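Chymotrypsin (Cellulomonas bogoriensis, PDB 2EA3) probably cleaves peptide bonds within proteins as a serine endopeptidase of the chymotrypsin-like S1 family. Local coordinates at residues Thr86-Gly91 / Gly106-Leu111. Residues are numbered along the deposited sequence; the frame is centred on the assembly and turned at random.
Sequences TAAPVG and GTITAL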
loop_
_atom_site.group_PDB
_atom_site.type_symbol
_atom_site.label_atom_id
_atom_site.label_comp_id
_atom_site.label_asym_id
_atom_site.label_seq_id
_atom_site.Cartn_x
_atom_site.Cartn_y
_atom_site.Cartn_z
ATOM N N THR A 86 -13.365 -5.772 -1.300
ATOM C CA THR A 86 -14.585 -5.308 -0.642
ATOM C C THR A 86 -14.178 -4.602 0.632
ATOM O O THR A 86 -13.481 -5.192 1.457
ATOM C CB THR A 86 -15.505 -6.480 -0.277
ATOM O OG1 THR A 86 -15.833 -7.201 -1.476
ATOM C CG2 THR A 86 -16.784 -5.956 0.382
ATOM N N ALA A 87 -14.621 -3.354 0.782
ATOM C CA ALA A 87 -14.224 -2.519 1.914
ATOM C C ALA A 87 -14.841 -3.027 3.208
ATOM O O ALA A 87 -16.008 -3.448 3.237
ATOM C CB ALA A 87 -14.608 -1.056 1.674
ATOM N N ALA A 88 -14.031 -3.004 4.257
ATOM C CA ALA A 88 -14.422 -3.466 5.571
ATOM C C ALA A 88 -14.903 -2.269 6.364
ATOM O O ALA A 88 -14.418 -1.137 6.153
ATOM C CB ALA A 88 -13.254 -4.153 6.270
ATOM N N PRO A 89 -15.876 -2.490 7.265
ATOM C CA PRO A 89 -16.382 -1.385 8.065
ATOM C C PRO A 89 -15.484 -0.998 9.237
ATOM O O PRO A 89 -14.596 -1.751 9.631
ATOM C CB PRO A 89 -17.733 -1.918 8.574
ATOM C CG PRO A 89 -17.568 -3.363 8.634
ATOM C CD PRO A 89 -16.605 -3.743 7.523
ATOM N N VAL A 90 -15.741 0.176 9.807
ATOM C CA VAL A 90 -15.082 0.596 11.044
ATOM C C VAL A 90 -15.200 -0.522 12.094
ATOM O O VAL A 90 -16.250 -1.192 12.168
ATOM C CB VAL A 90 -15.695 1.940 11.537
ATOM C CG1 VAL A 90 -15.218 2.304 12.935
ATOM C CG2 VAL A 90 -15.379 3.068 10.531
ATOM N N GLY A 91 -14.140 -0.730 12.874
ATOM C CA GLY A 91 -14.054 -1.810 13.869
ATOM C C GLY A 91 -13.410 -3.097 13.378
ATOM O O GLY A 91 -13.051 -3.963 14.184
ATOM N N GLY A 106 -4.228 -4.425 13.642
ATOM C CA GLY A 106 -4.920 -3.440 14.468
ATOM C C GLY A 106 -6.358 -3.462 14.027
ATOM O O GLY A 106 -6.850 -4.492 13.537
ATOM N N THR A 107 -7.023 -2.323 14.170
ATOM C CA THR A 107 -8.440 -2.208 13.824
ATOM C C THR A 107 -8.679 -0.874 13.133
ATOM O O THR A 107 -7.939 0.108 13.372
ATOM C CB THR A 107 -9.340 -2.302 15.065
ATOM O OG1 THR A 107 -9.075 -1.185 15.914
ATOM C CG2 THR A 107 -9.052 -3.593 15.860
ATOM N N ILE A 108 -9.701 -0.839 12.283
ATOM C CA ILE A 108 -10.065 0.388 11.603
ATOM C C ILE A 108 -10.859 1.226 12.607
ATOM O O ILE A 108 -11.840 0.735 13.164
ATOM C CB ILE A 108 -10.941 0.134 10.368
ATOM C CG1 ILE A 108 -10.174 -0.625 9.263
ATOM C CG2 ILE A 108 -11.549 1.465 9.858
ATOM C CD1 ILE A 108 -11.085 -1.100 8.112
ATOM N N THR A 109 -10.440 2.468 12.831
ATOM C CA THR A 109 -11.151 3.309 13.808
ATOM C C THR A 109 -11.938 4.458 13.214
ATOM O O THR A 109 -12.777 5.039 13.890
ATOM C CB THR A 109 -10.215 3.862 14.903
ATOM O OG1 THR A 109 -9.214 4.684 14.309
ATOM C CG2 THR A 109 -9.580 2.735 15.695
ATOM N N ALA A 110 -11.653 4.802 11.966
ATOM C CA ALA A 110 -12.392 5.834 11.241
ATOM C C ALA A 110 -12.175 5.685 9.758
ATOM O O ALA A 110 -11.169 5.123 9.321
ATOM C CB ALA A 110 -11.967 7.245 11.679
ATOM N N LEU A 111 -13.142 6.184 8.991
ATOM C CA LEU A 111 -13.015 6.324 7.551
ATOM C C LEU A 111 -13.081 7.808 7.195
ATOM O O LEU A 111 -13.530 8.638 8.002
ATOM C CB LEU A 111 -14.119 5.534 6.836
ATOM C CG LEU A 111 -14.271 4.050 7.189
ATOM C CD1 LEU A 111 -15.579 3.517 6.568
ATOM C CD2 LEU A 111 -13.061 3.214 6.767
#
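Thr107 brings CB to 4.2 Å from Gly91 O, a marginal touch at the edge of the contact. Ile108 carries more. Its carbonyl O accepts the one hydrogen bond between 86-91 and 106-111, from Gly91 N at 2.7 Å and nearly straight (N-H...O 160°), although the donor sits 23° out of the carbonyl plane. The two branches of Ile108 reach different parts of 86-91: CG2, anti to the backbone N, lies against Val90 CA at 3.8 Å, whereas CG1 extends (chi2 170°) to bring CD1 to 3.9 Å from Ala88 O and beside Ala88 CB. Thr109 offers its carbonyl O to Val90 CG1 at 3.8 Å, and the same methyl lies near Ile108 O. Thr109 and Ala110 both pair through the backbone with Arg127 of strand 125-128, which defines a classic beta bulge; Val90 CG2 passes Ala110 CA at 4.1 Å. Beyond the bulge the chain turns a corner at Leu111, whose CG lies 3.7 Å from Val90 CG2, the two side chains lying alongside each other and running in opposite senses.

Backbone bonds of Ile108 with Ser92 and of Gly106 with Val94 continue the pairing along strand 93-98 in the second barrel. With Val90, Gly91 and Leu111 exposed and Ile108 buried on Ile126, the chemistry implies a mainly apolar surface seam with one main-chain hydrogen bond, next to the regular pairing that begins at Ser92.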